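Local coordinates for protein tropomodulin (Caenorhabditis elegans, PDB 1PGV) that probably caps actin filaments at their pointed end, blocking elongation and depolymerization there, and is represented here by its C-terminal domain, at residues Met151-Asn156 / Glu177-Asn182; Leu93-Pro98 / Leu119-Val124; Asn34-Asp39 / Glu64-Ser69; Asp39-Lys44 / Ser69-Lys74; Ile82-Ala87 / Asn108-Glu113. All blocks are in the same frame, centred on the assembly; numbering follows the deposited sequence.

Contact 1 of 5, residues Met151-Asn156 / Glu177-Asn182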
# COMPACT_ATOMS: atom_id res chain seq x y z
N MET A 151 6.16 13.01 -7.12
CA MET A 151 5.26 14.13 -6.86
C MET A 151 4.12 13.73 -5.93
O MET A 151 3.70 14.52 -5.08
CB MET A 151 4.69 14.68 -8.17
CG MET A 151 5.76 15.26 -9.08
SD MET A 151 6.88 16.40 -8.22
CE MET A 151 5.85 17.83 -8.08
N ALA A 152 3.63 12.50 -6.08
CA ALA A 152 2.55 11.99 -5.24
C ALA A 152 3.02 11.90 -3.80
O ALA A 152 2.31 12.30 -2.87
CB ALA A 152 2.11 10.62 -5.72
N ILE A 153 4.22 11.36 -3.63
CA ILE A 153 4.80 11.19 -2.30
C ILE A 153 5.07 12.55 -1.65
O ILE A 153 4.79 12.76 -0.46
CB ILE A 153 6.11 10.39 -2.38
CG1 ILE A 153 5.81 8.95 -2.80
CG2 ILE A 153 6.84 10.43 -1.04
CD1 ILE A 153 7.04 8.12 -3.15
N GLU A 154 5.60 13.48 -2.43
CA GLU A 154 5.90 14.81 -1.92
C GLU A 154 4.64 15.50 -1.39
O GLU A 154 4.71 16.30 -0.46
CB GLU A 154 6.56 15.64 -3.02
CG GLU A 154 7.15 16.95 -2.57
CD GLU A 154 7.99 17.59 -3.66
OE1 GLU A 154 9.19 17.24 -3.78
OE2 GLU A 154 7.44 18.42 -4.40
N GLU A 155 3.49 15.17 -1.96
CA GLU A 155 2.23 15.78 -1.53
C GLU A 155 1.61 15.03 -0.35
O GLU A 155 0.73 15.55 0.34
CB GLU A 155 1.23 15.80 -2.69
CG GLU A 155 0.06 16.72 -2.47
CD GLU A 155 -0.93 16.69 -3.61
OE1 GLU A 155 -0.49 16.56 -4.78
OE2 GLU A 155 -2.15 16.79 -3.34
N ASN A 156 2.07 13.80 -0.12
CA ASN A 156 1.53 12.98 0.96
C ASN A 156 2.21 13.37 2.28
O ASN A 156 3.43 13.36 2.37
CB ASN A 156 1.78 11.50 0.66
CG ASN A 156 1.05 10.57 1.62
OD1 ASN A 156 1.23 10.65 2.84
ND2 ASN A 156 0.21 9.68 1.07
N GLU A 177 13.50 13.51 1.15
CA GLU A 177 13.17 14.74 1.85
C GLU A 177 11.74 14.75 2.37
O GLU A 177 11.47 15.17 3.50
CB GLU A 177 13.38 15.95 0.94
CG GLU A 177 14.84 16.25 0.68
CD GLU A 177 15.58 16.60 1.95
OE1 GLU A 177 15.18 17.59 2.60
OE2 GLU A 177 16.54 15.89 2.31
N ALA A 178 10.80 14.29 1.54
CA ALA A 178 9.40 14.25 1.93
C ALA A 178 9.18 13.29 3.09
O ALA A 178 8.44 13.61 4.03
CB ALA A 178 8.55 13.83 0.74
N LEU A 179 9.80 12.12 3.03
CA LEU A 179 9.62 11.14 4.10
C LEU A 179 10.20 11.66 5.41
O LEU A 179 9.61 11.47 6.48
CB LEU A 179 10.26 9.80 3.72
CG LEU A 179 9.63 9.12 2.49
CD1 LEU A 179 10.23 7.74 2.31
CD2 LEU A 179 8.12 9.02 2.68
N GLU A 180 11.35 12.31 5.32
CA GLU A 180 11.98 12.88 6.52
C GLU A 180 11.11 13.99 7.08
O GLU A 180 10.94 14.11 8.30
CB GLU A 180 13.38 13.41 6.19
CG GLU A 180 14.45 12.34 6.21
CD GLU A 180 14.54 11.65 7.55
OE1 GLU A 180 14.74 12.35 8.57
OE2 GLU A 180 14.41 10.40 7.60
N ARG A 181 10.56 14.81 6.19
CA ARG A 181 9.67 15.90 6.59
C ARG A 181 8.48 15.32 7.35
O ARG A 181 8.07 15.84 8.39
CB ARG A 181 9.18 16.64 5.33
CG ARG A 181 8.05 17.64 5.54
CD ARG A 181 7.34 17.90 4.21
NE ARG A 181 6.54 16.74 3.80
CZ ARG A 181 6.08 16.52 2.57
NH1 ARG A 181 6.34 17.38 1.59
NH2 ARG A 181 5.36 15.44 2.33
N ASN A 182 7.92 14.23 6.82
CA ASN A 182 6.77 13.59 7.46
C ASN A 182 7.16 12.98 8.81
O ASN A 182 6.38 13.03 9.76
CB ASN A 182 6.18 12.51 6.55
CG ASN A 182 5.56 13.09 5.29
OD1 ASN A 182 5.36 14.30 5.19
ND2 ASN A 182 5.23 12.23 4.33
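Arg181 presents the edge of its guanidinium to the C-terminal end of helix 143-155, where the carbonyl oxygens of Glu154 and Asn156 lie near the plane of the group. NH1 of Arg181 donates to Glu154 O at 2.8 Å, in the carbonyl plane, whereas NH2 reaches the same oxygen at 3.0 Å from above that plane. NE and NH2 of Arg181 both bond Asn182 OD1, approaching from one face of the amide, with the NE bond at 3.0 Å. A bend at chi3 (71°) sets NE for this grip, and the guanidinium centre sits over Ala178 CA of its own helix. Asn182 ND2 donates in turn to Asn156 O at 2.9 Å and to Leu159 O in the following loop. Next to these polar groups, Ile153 CG2 touches Ala178 CB and, 4.2 Å away, Leu179 CD2; the Ile153 and Leu179 side chains cross obliquely. The helical segments run nearly parallel, at 16°, with axes 9.1 Å apart. The carboxylate of Glu154 pairs with Arg174 instead. Four bonds fix the position and rotation of the guanidinium, and its charge would probably offset the partial negative charge of the carbonyls at the helix end.

Contact 2 of 5, residues Leu93-Pro98 / Leu119-Val124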
# COMPACT_ATOMS: atom_id res chain seq x y z
N LEU A 93 -9.69 0.23 -2.06
CA LEU A 93 -9.34 0.07 -0.65
C LEU A 93 -8.55 1.26 -0.12
O LEU A 93 -8.91 1.86 0.91
CB LEU A 93 -8.51 -1.20 -0.45
CG LEU A 93 -7.99 -1.41 0.98
CD1 LEU A 93 -9.18 -1.51 1.92
CD2 LEU A 93 -7.13 -2.66 1.06
N ILE A 94 -7.48 1.61 -0.82
CA ILE A 94 -6.63 2.72 -0.42
C ILE A 94 -7.38 4.05 -0.38
O ILE A 94 -7.26 4.81 0.58
CB ILE A 94 -5.41 2.86 -1.38
CG1 ILE A 94 -4.55 1.60 -1.29
CG2 ILE A 94 -4.59 4.10 -1.04
CD1 ILE A 94 -3.42 1.55 -2.31
N GLU A 95 -8.17 4.32 -1.42
CA GLU A 95 -8.91 5.58 -1.46
C GLU A 95 -10.07 5.66 -0.47
O GLU A 95 -10.53 6.75 -0.15
CB GLU A 95 -9.43 5.83 -2.88
CG GLU A 95 -8.32 6.03 -3.89
CD GLU A 95 -8.84 6.35 -5.28
OE1 GLU A 95 -10.07 6.49 -5.44
OE2 GLU A 95 -8.01 6.46 -6.21
N THR A 96 -10.52 4.51 0.01
CA THR A 96 -11.65 4.46 0.94
C THR A 96 -11.28 4.35 2.42
O THR A 96 -11.92 4.98 3.27
CB THR A 96 -12.57 3.26 0.62
OG1 THR A 96 -13.12 3.41 -0.69
CG2 THR A 96 -13.71 3.17 1.63
N SER A 97 -10.26 3.57 2.72
CA SER A 97 -9.85 3.33 4.10
C SER A 97 -9.29 4.48 4.93
O SER A 97 -8.38 5.18 4.49
CB SER A 97 -8.85 2.17 4.16
OG SER A 97 -8.46 1.90 5.50
N PRO A 98 -9.84 4.69 6.14
CA PRO A 98 -9.35 5.76 7.01
C PRO A 98 -8.37 5.19 8.04
O PRO A 98 -7.67 5.93 8.74
CB PRO A 98 -10.63 6.27 7.66
CG PRO A 98 -11.38 5.01 7.88
CD PRO A 98 -11.18 4.26 6.55
N LEU A 119 0.07 4.44 -5.33
CA LEU A 119 0.67 5.51 -4.53
C LEU A 119 -0.08 6.82 -4.66
O LEU A 119 -0.24 7.55 -3.69
CB LEU A 119 2.14 5.72 -4.92
CG LEU A 119 3.20 5.03 -4.07
CD1 LEU A 119 4.57 5.25 -4.69
CD2 LEU A 119 3.17 5.59 -2.64
N ARG A 120 -0.56 7.14 -5.86
CA ARG A 120 -1.30 8.38 -6.01
C ARG A 120 -2.62 8.30 -5.25
O ARG A 120 -3.11 9.31 -4.72
CB ARG A 120 -1.54 8.67 -7.51
CG ARG A 120 -2.08 10.06 -7.79
CD ARG A 120 -1.67 10.52 -9.19
NE ARG A 120 -0.27 10.92 -9.26
CZ ARG A 120 0.17 12.16 -9.04
NH1 ARG A 120 -0.69 13.12 -8.75
NH2 ARG A 120 1.46 12.44 -9.14
N SER A 121 -3.19 7.11 -5.15
CA SER A 121 -4.46 6.94 -4.44
C SER A 121 -4.31 7.15 -2.93
O SER A 121 -5.30 7.40 -2.25
CB SER A 121 -5.05 5.56 -4.72
OG SER A 121 -4.23 4.53 -4.22
N THR A 122 -3.09 7.05 -2.43
CA THR A 122 -2.85 7.23 -0.99
C THR A 122 -3.16 8.66 -0.54
O THR A 122 -3.29 8.94 0.65
CB THR A 122 -1.38 6.92 -0.62
OG1 THR A 122 -0.51 7.90 -1.22
CG2 THR A 122 -0.98 5.53 -1.11
N LEU A 123 -3.30 9.56 -1.51
CA LEU A 123 -3.56 10.96 -1.20
C LEU A 123 -4.99 11.26 -0.76
O LEU A 123 -5.24 12.29 -0.13
CB LEU A 123 -3.21 11.84 -2.40
CG LEU A 123 -1.73 11.86 -2.80
CD1 LEU A 123 -1.55 12.66 -4.10
CD2 LEU A 123 -0.90 12.48 -1.68
N VAL A 124 -5.92 10.37 -1.06
CA VAL A 124 -7.31 10.61 -0.70
C VAL A 124 -7.54 10.69 0.81
O VAL A 124 -8.10 11.68 1.30
CB VAL A 124 -8.21 9.52 -1.30
CG1 VAL A 124 -9.66 9.77 -0.92
CG2 VAL A 124 -8.06 9.50 -2.82
O HOH W 1 -5.87 7.36 0.31
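Ile94 and Glu95, at the end of helix 90-96, pack against the chain where helix 112-121 runs out into a type I turn from Ser121 to Val124. The tight part is buried and centres on Ile94. Its CG2, anti to the backbone N, lies 3.6 Å from Thr122 CA and also meets Thr122 CG2 at 3.9 Å. Ser121 borders the same methyl, with its OG bonded to Leu118 O in its own helix; because Ser121 has two conformers, its side-chain distances are doubtful. The outer part is more open to solvent and consists of the aliphatic stem of Glu95 against Val124, with Ser121 CB alongside. There Val124 CG2 touches Glu95 CG at 3.6 Å, while Val124 CG1 comes within 3.2 Å of Glu95 O. No direct hydrogen bond joins the segments. A single water bridges them instead, donating to Ile94 O at 2.9 Å and to Ser121 O at 2.6 Å. Both bridged atoms are acceptors that could not bond each other, so the water supplies the donors that this junction between successive helices of the leucine-rich-repeat fold lacks, and dispersion between carbons does the rest.

Contact 3 of 5, residues Asn34-Asp39 / Glu64-Ser69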
# COMPACT_ATOMS: atom_id res chain seq x y z
N ASN A 34 -15.03 -12.94 5.56
CA ASN A 34 -16.28 -12.77 6.29
C ASN A 34 -16.19 -11.68 7.35
O ASN A 34 -17.10 -10.86 7.48
CB ASN A 34 -16.71 -14.09 6.94
CG ASN A 34 -17.17 -15.11 5.92
OD1 ASN A 34 -17.99 -14.82 5.05
ND2 ASN A 34 -16.65 -16.33 6.03
N ARG A 35 -15.10 -11.67 8.12
CA ARG A 35 -14.93 -10.68 9.17
C ARG A 35 -14.78 -9.26 8.65
O ARG A 35 -15.38 -8.33 9.18
CB ARG A 35 -13.73 -11.05 10.05
CG ARG A 35 -13.94 -12.34 10.85
CD ARG A 35 -12.73 -12.66 11.70
NE ARG A 35 -12.51 -11.66 12.74
CZ ARG A 35 -11.41 -11.59 13.48
NH1 ARG A 35 -10.42 -12.46 13.29
NH2 ARG A 35 -11.28 -10.65 14.41
N LEU A 36 -13.98 -9.08 7.60
CA LEU A 36 -13.79 -7.75 7.02
C LEU A 36 -15.10 -7.20 6.47
O LEU A 36 -15.41 -6.02 6.64
CB LEU A 36 -12.73 -7.80 5.92
CG LEU A 36 -11.29 -7.98 6.41
CD1 LEU A 36 -10.36 -8.26 5.24
CD2 LEU A 36 -10.84 -6.73 7.16
N ARG A 37 -15.88 -8.06 5.82
CA ARG A 37 -17.16 -7.64 5.26
C ARG A 37 -18.11 -7.13 6.34
O ARG A 37 -18.87 -6.19 6.12
CB ARG A 37 -17.83 -8.81 4.53
CG ARG A 37 -17.19 -9.18 3.21
CD ARG A 37 -17.92 -10.35 2.57
NE ARG A 37 -17.37 -10.69 1.26
CZ ARG A 37 -17.64 -11.82 0.61
NH1 ARG A 37 -18.45 -12.72 1.15
NH2 ARG A 37 -17.10 -12.04 -0.58
N GLU A 38 -18.04 -7.75 7.51
CA GLU A 38 -18.89 -7.36 8.63
C GLU A 38 -18.25 -6.24 9.44
O GLU A 38 -18.74 -5.88 10.52
CB GLU A 38 -19.17 -8.57 9.52
CG GLU A 38 -19.80 -9.74 8.78
CD GLU A 38 -20.08 -10.93 9.68
OE1 GLU A 38 -19.14 -11.42 10.34
OE2 GLU A 38 -21.24 -11.39 9.72
N ASP A 39 -17.15 -5.70 8.93
CA ASP A 39 -16.44 -4.61 9.59
C ASP A 39 -16.06 -4.96 11.03
O ASP A 39 -16.29 -4.19 11.96
CB ASP A 39 -17.31 -3.35 9.55
CG ASP A 39 -16.57 -2.12 10.04
OD1 ASP A 39 -15.33 -2.05 9.85
OD2 ASP A 39 -17.22 -1.21 10.59
N GLU A 64 -11.65 -6.80 -1.79
CA GLU A 64 -12.95 -6.14 -1.83
C GLU A 64 -13.56 -6.09 -0.43
O GLU A 64 -14.19 -5.11 -0.04
CB GLU A 64 -13.88 -6.88 -2.79
CG GLU A 64 -15.25 -6.25 -2.97
CD GLU A 64 -16.12 -7.01 -3.96
OE1 GLU A 64 -17.26 -6.58 -4.21
OE2 GLU A 64 -15.65 -8.04 -4.50
N ALA A 65 -13.38 -7.17 0.33
CA ALA A 65 -13.92 -7.24 1.68
C ALA A 65 -13.26 -6.19 2.57
O ALA A 65 -13.94 -5.51 3.35
CB ALA A 65 -13.68 -8.63 2.25
N ALA A 66 -11.95 -6.05 2.44
CA ALA A 66 -11.19 -5.08 3.23
C ALA A 66 -11.73 -3.66 3.10
O ALA A 66 -11.57 -2.85 4.02
CB ALA A 66 -9.72 -5.12 2.82
N CYS A 67 -12.38 -3.36 1.98
CA CYS A 67 -12.94 -2.03 1.76
C CYS A 67 -14.07 -1.70 2.72
O CYS A 67 -14.36 -0.53 2.96
CB CYS A 67 -13.46 -1.89 0.33
SG CYS A 67 -12.17 -1.96 -0.92
N ASN A 68 -14.71 -2.73 3.26
CA ASN A 68 -15.82 -2.54 4.19
C ASN A 68 -15.38 -2.35 5.64
O ASN A 68 -16.19 -2.00 6.50
CB ASN A 68 -16.77 -3.73 4.10
CG ASN A 68 -17.32 -3.92 2.70
OD1 ASN A 68 -17.99 -3.04 2.16
ND2 ASN A 68 -17.02 -5.06 2.09
N SER A 69 -14.10 -2.56 5.90
CA SER A 69 -13.57 -2.42 7.25
C SER A 69 -12.98 -1.04 7.55
O SER A 69 -12.15 -0.54 6.80
CB SER A 69 -12.50 -3.47 7.52
OG SER A 69 -11.79 -3.17 8.71
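Leu36 enters the contact at CB, which rests 3.6 Å from Ala65 O and 3.9 Å from Ala65 CB. With CG anti to the carbonyl carbon (chi1 -73°), the chain passes by Leu43 and forks between two neighbours. The CD1 branch lies over Ala66, 3.9 Å from its CA, and the CD2 branch meets Ser69 CB at 3.7 Å. The two methyls thus take the first and the last residue of the type I turn Ala66-Ser69. Next to Leu36, Arg37 lays its CG against Ala65 CB at 3.7 Å before its extended chain runs on. Asn68 CB fits against the carbonyls of Leu36 and Arg37, 3.7 Å from Leu36 O. Helix 29-37 closes in a Schellman motif with Asp39 as its C-prime residue, at phi 55°, and the reversal brings Asp39 OD1 to 3.2 Å from Ser69 CA. The backbones come close, Arg37 CA to Ala65 CA being 4.8 Å, yet the segments share no hydrogen bond. Carbon packing therefore holds the contact, while its polar groups are engaged by residues just beyond: Asp39 OD1 accepts a hydrogen bond from Lys70 N, and Ser69 OG accepts one from Ile72 N.

Contact 4 of 5, residues Asp39-Lys44 / Ser69-Lys74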
# COMPACT_ATOMS: atom_id res chain seq x y z
N ASP A 39 -17.15 -5.70 8.93
CA ASP A 39 -16.44 -4.61 9.59
C ASP A 39 -16.06 -4.96 11.03
O ASP A 39 -16.29 -4.19 11.96
CB ASP A 39 -17.31 -3.35 9.55
CG ASP A 39 -16.57 -2.12 10.04
OD1 ASP A 39 -15.33 -2.05 9.85
OD2 ASP A 39 -17.22 -1.21 10.59
N ASP A 40 -15.46 -6.14 11.19
CA ASP A 40 -15.02 -6.63 12.49
C ASP A 40 -14.12 -5.60 13.17
O ASP A 40 -13.09 -5.20 12.61
CB ASP A 40 -14.26 -7.95 12.30
CG ASP A 40 -13.91 -8.61 13.61
OD1 ASP A 40 -13.05 -8.09 14.34
OD2 ASP A 40 -14.51 -9.67 13.90
N THR A 41 -14.50 -5.19 14.37
CA THR A 41 -13.74 -4.18 15.11
C THR A 41 -12.38 -4.65 15.64
O THR A 41 -11.53 -3.82 15.97
CB THR A 41 -14.56 -3.65 16.31
OG1 THR A 41 -13.81 -2.64 17.00
CG2 THR A 41 -14.88 -4.78 17.28
N ASP A 42 -12.18 -5.96 15.71
CA ASP A 42 -10.92 -6.50 16.23
C ASP A 42 -9.90 -6.95 15.19
O ASP A 42 -8.72 -7.10 15.50
CB ASP A 42 -11.24 -7.66 17.18
CG ASP A 42 -12.27 -7.29 18.23
OD1 ASP A 42 -13.31 -7.96 18.31
OD2 ASP A 42 -12.03 -6.31 18.97
N LEU A 43 -10.35 -7.18 13.96
CA LEU A 43 -9.43 -7.61 12.91
C LEU A 43 -8.67 -6.39 12.40
O LEU A 43 -9.17 -5.64 11.55
CB LEU A 43 -10.20 -8.27 11.77
CG LEU A 43 -9.37 -8.81 10.59
CD1 LEU A 43 -8.25 -9.70 11.10
CD2 LEU A 43 -10.28 -9.58 9.65
N LYS A 44 -7.45 -6.20 12.91
CA LYS A 44 -6.61 -5.06 12.54
C LYS A 44 -5.50 -5.42 11.57
O LYS A 44 -4.98 -4.56 10.86
CB LYS A 44 -5.99 -4.44 13.79
CG LYS A 44 -6.98 -4.05 14.86
CD LYS A 44 -7.96 -3.00 14.37
CE LYS A 44 -8.92 -2.60 15.48
NZ LYS A 44 -8.20 -2.09 16.68
N SER A 69 -14.10 -2.56 5.90
CA SER A 69 -13.57 -2.42 7.25
C SER A 69 -12.98 -1.04 7.55
O SER A 69 -12.15 -0.54 6.80
CB SER A 69 -12.50 -3.47 7.52
OG SER A 69 -11.79 -3.17 8.71
N LYS A 70 -13.41 -0.44 8.65
CA LYS A 70 -12.89 0.86 9.04
C LYS A 70 -11.91 0.64 10.19
O LYS A 70 -11.53 1.57 10.89
CB LYS A 70 -14.02 1.80 9.47
CG LYS A 70 -14.91 1.26 10.57
CD LYS A 70 -15.99 2.28 10.93
CE LYS A 70 -17.00 1.71 11.90
NZ LYS A 70 -16.37 1.27 13.18
N HIS A 71 -11.50 -0.62 10.36
CA HIS A 71 -10.59 -0.98 11.44
C HIS A 71 -9.25 -1.56 10.98
O HIS A 71 -8.24 -1.41 11.67
CB HIS A 71 -11.29 -1.98 12.36
CG HIS A 71 -12.57 -1.46 12.94
ND1 HIS A 71 -12.60 -0.52 13.95
CD2 HIS A 71 -13.86 -1.72 12.63
CE1 HIS A 71 -13.86 -0.23 14.24
NE2 HIS A 71 -14.64 -0.94 13.45
N ILE A 72 -9.23 -2.21 9.82
CA ILE A 72 -7.98 -2.80 9.34
C ILE A 72 -6.84 -1.79 9.33
O ILE A 72 -6.98 -0.68 8.83
CB ILE A 72 -8.16 -3.42 7.93
CG1 ILE A 72 -6.85 -4.07 7.48
CG2 ILE A 72 -8.63 -2.35 6.95
CD1 ILE A 72 -6.97 -4.86 6.18
N GLU A 73 -5.71 -2.19 9.91
CA GLU A 73 -4.53 -1.33 10.02
C GLU A 73 -3.36 -1.82 9.19
O GLU A 73 -2.52 -1.03 8.76
CB GLU A 73 -4.10 -1.22 11.49
CG GLU A 73 -5.05 -0.39 12.33
CD GLU A 73 -4.69 -0.42 13.81
OE1 GLU A 73 -3.51 -0.69 14.14
OE2 GLU A 73 -5.59 -0.16 14.63
N LYS A 74 -3.28 -3.13 8.99
CA LYS A 74 -2.18 -3.70 8.22
C LYS A 74 -2.70 -4.77 7.26
O LYS A 74 -3.44 -5.67 7.65
CB LYS A 74 -1.13 -4.32 9.15
CG LYS A 74 -0.51 -3.33 10.12
CD LYS A 74 0.55 -4.01 10.98
CE LYS A 74 1.18 -3.03 11.96
NZ LYS A 74 2.26 -3.68 12.76
O HOH W 2 -11.67 -5.27 10.40
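The imidazole of His71 is sandwiched between Thr41 CA on one face and Lys70 CG on the other. The first contact is CH-pi: Thr41 CA stands 3.6 Å from the ring centroid and 16° off the ring normal. Lys70 CG lies 3.6 Å above the plane on the opposite side, shifted toward the rim. Asp39 adds a second flat group, its carboxylate plane only 23° from that of the ring, with OD1 approaching His71 CD2 obliquely at 3.2 Å. The same OD1 accepts the backbone N of Lys70 at 2.8 Å, from the syn side but 31° out of the carboxylate plane. The Asp39 and Lys70 side chains cross at about a right angle, and Lys70 NZ forms a long salt bridge of 3.7 Å with Asp39 OD2. Further on, Lys44 O takes two donors, Glu73 N at 2.7 Å and Lys74 N at 2.9 Å. The Lys44 stem brings CD to 3.1 Å from His71 O; Lys44 and Glu73 lie side by side, pointing the same way, with a long NZ-OE2 salt bridge. A water donates to Asp40 O and Leu43 O and accepts from Ser69 OG, which builds an ST motif by accepting from His71 N and Ile72 N. Asp40 OD1 likewise accepts Asp42 N and Leu43 N, from opposite faces, in an Asx motif. These loops carry helix 29-37 into strand 45-47 and helix 56-66 into strand 74-76. Lys74 pairs with Val46 in the parallel sheet, while Glu73 bonds the backbone of Arg101 and Val102 on its other neighbour.

Contact 5 of 5, residues Ile82-Ala87 / Asn108-Glu113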
# COMPACT_ATOMS: atom_id res chain seq x y z
N ILE A 82 0.56 -12.25 -7.18
CA ILE A 82 -0.57 -11.52 -7.74
C ILE A 82 -0.10 -10.57 -8.84
O ILE A 82 1.06 -10.15 -8.85
CB ILE A 82 -1.31 -10.70 -6.66
CG1 ILE A 82 -0.33 -9.80 -5.91
CG2 ILE A 82 -2.03 -11.64 -5.70
CD1 ILE A 82 -1.00 -8.84 -4.94
N SER A 83 -0.99 -10.27 -9.77
CA SER A 83 -0.68 -9.37 -10.88
C SER A 83 -1.66 -8.20 -10.86
O SER A 83 -2.52 -8.13 -9.99
CB SER A 83 -0.78 -10.11 -12.21
OG SER A 83 -2.12 -10.42 -12.52
N ASP A 84 -1.54 -7.30 -11.83
CA ASP A 84 -2.43 -6.15 -11.88
C ASP A 84 -3.91 -6.48 -11.79
O ASP A 84 -4.67 -5.75 -11.15
CB ASP A 84 -2.17 -5.34 -13.15
CG ASP A 84 -0.92 -4.49 -13.07
OD1 ASP A 84 -0.12 -4.70 -12.13
OD2 ASP A 84 -0.74 -3.62 -13.95
N SER A 85 -4.33 -7.57 -12.43
CA SER A 85 -5.74 -7.94 -12.41
C SER A 85 -6.27 -8.17 -10.99
O SER A 85 -7.39 -7.75 -10.68
CB SER A 85 -5.97 -9.18 -13.28
OG SER A 85 -5.03 -10.21 -12.98
N GLU A 86 -5.48 -8.80 -10.13
CA GLU A 86 -5.91 -9.04 -8.76
C GLU A 86 -5.69 -7.85 -7.84
O GLU A 86 -6.46 -7.63 -6.90
CB GLU A 86 -5.18 -10.25 -8.16
CG GLU A 86 -5.47 -11.59 -8.83
CD GLU A 86 -4.65 -11.79 -10.08
OE1 GLU A 86 -3.40 -11.70 -10.00
OE2 GLU A 86 -5.25 -12.06 -11.14
N ALA A 87 -4.65 -7.07 -8.10
CA ALA A 87 -4.32 -5.92 -7.27
C ALA A 87 -5.05 -4.62 -7.59
O ALA A 87 -5.00 -3.66 -6.81
CB ALA A 87 -2.81 -5.68 -7.29
N ASN A 108 5.83 -9.35 -6.17
CA ASN A 108 4.75 -9.91 -6.97
C ASN A 108 4.98 -9.59 -8.44
O ASN A 108 6.14 -9.44 -8.86
CB ASN A 108 3.39 -9.35 -6.50
CG ASN A 108 2.95 -9.97 -5.18
OD1 ASN A 108 2.84 -11.19 -5.07
ND2 ASN A 108 2.69 -9.13 -4.19
N PHE A 109 3.91 -9.50 -9.22
CA PHE A 109 4.00 -9.22 -10.65
C PHE A 109 3.27 -7.93 -11.02
O PHE A 109 2.70 -7.82 -12.12
CB PHE A 109 3.43 -10.39 -11.44
CG PHE A 109 4.16 -11.68 -11.22
CD1 PHE A 109 5.35 -11.94 -11.90
CD2 PHE A 109 3.69 -12.62 -10.31
CE1 PHE A 109 6.06 -13.12 -11.67
CE2 PHE A 109 4.39 -13.80 -10.08
CZ PHE A 109 5.58 -14.05 -10.75
N LEU A 110 3.28 -6.96 -10.12
CA LEU A 110 2.61 -5.69 -10.37
C LEU A 110 3.43 -4.80 -11.29
O LEU A 110 4.65 -4.76 -11.21
CB LEU A 110 2.34 -4.97 -9.04
CG LEU A 110 1.55 -5.79 -8.02
CD1 LEU A 110 1.23 -4.92 -6.82
CD2 LEU A 110 0.26 -6.30 -8.66
N THR A 111 2.75 -4.07 -12.17
CA THR A 111 3.43 -3.19 -13.11
C THR A 111 3.71 -1.81 -12.53
O THR A 111 3.01 -1.36 -11.62
CB THR A 111 2.59 -2.97 -14.39
OG1 THR A 111 1.41 -2.22 -14.06
CG2 THR A 111 2.18 -4.31 -14.99
N PRO A 112 4.74 -1.13 -13.05
CA PRO A 112 5.10 0.21 -12.56
C PRO A 112 3.91 1.16 -12.63
O PRO A 112 3.71 1.99 -11.74
CB PRO A 112 6.22 0.63 -13.50
CG PRO A 112 6.90 -0.67 -13.79
CD PRO A 112 5.73 -1.61 -14.03
N GLU A 113 3.11 1.03 -13.69
CA GLU A 113 1.95 1.89 -13.88
C GLU A 113 0.92 1.70 -12.78
O GLU A 113 0.34 2.66 -12.28
CB GLU A 113 1.30 1.61 -15.24
CG GLU A 113 2.18 1.90 -16.45
CD GLU A 113 3.45 1.07 -16.46
OE1 GLU A 113 3.38 -0.16 -16.26
OE2 GLU A 113 4.53 1.66 -16.68
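Asp84 and Thr111 meet at about a right angle where the loops after two sheet strands of this leucine-rich-repeat domain turn into their helices. Both carboxylate oxygens are used: OD1 of Asp84 accepts Thr111 N at 2.9 Å, and OD2 receives Thr111 OG1 at 2.6 Å through its syn lone pair. Asp84 CG is anti to the carbonyl carbon (chi1 -77°), which sets CG toward the other loop. Earlier in the two loops, Phe109 N bonds Ile82 O at 2.9 Å. Ile82 N donates to Asn108 OD1 over 3.3 Å, from 56° above the amide plane, while Ile82 CG1 packs on Asn108 CG at 3.4 Å. Between these polar pairs, Leu110 CD2 presses on Ala87 CB at 3.4 Å, tighter than usual for two carbons, and also touches the backbone of Ser83.

A second shell holds these groups in place. Asn108 fills the asparagine position of the LxxLxLxxN repeat motif, in which Val105 stands at one leucine position; its OD1 also accepts Thr80 N and its ND2 donates to Leu77 O, tying it to the preceding turn of the solenoid. Gln136 OE1, from the next loop, accepts Leu110 N. Thr111 is the N-cap of helix 112-121, its OG1 also engaging Leu114 N. Ser83 is the N-cap of helix 84-87, and there Glu86 OE1 accepts both Ser83 N, at 2.8 Å, and Ser83 OG, from the same face of its carboxylate.

Overall arrangement
All five contacts join neighbouring layers of the leucine-rich-repeat domain, which alternates helices with the strands of one parallel sheet. Along the chain contacts 3 and 4 interleave first, contacts 5 and 2 interleave next, and contact 1 comes last. Contacts 3 and 4 share Asp39 and Ser69, touch, and have centres 8 Å apart. Contact 2 touches contact 3 through Leu93 and Cys67, and contact 1 meets contact 2 at Asn156 and Thr122. Contact 5 shares helix 112-121 with contact 2, one at its start and the other at its end, 17 Å apart between centres. Contacts 1 and 3 have centres 30 Å apart on opposite sides of the chain's centre, so successive local junctions connect the two ends of this domain.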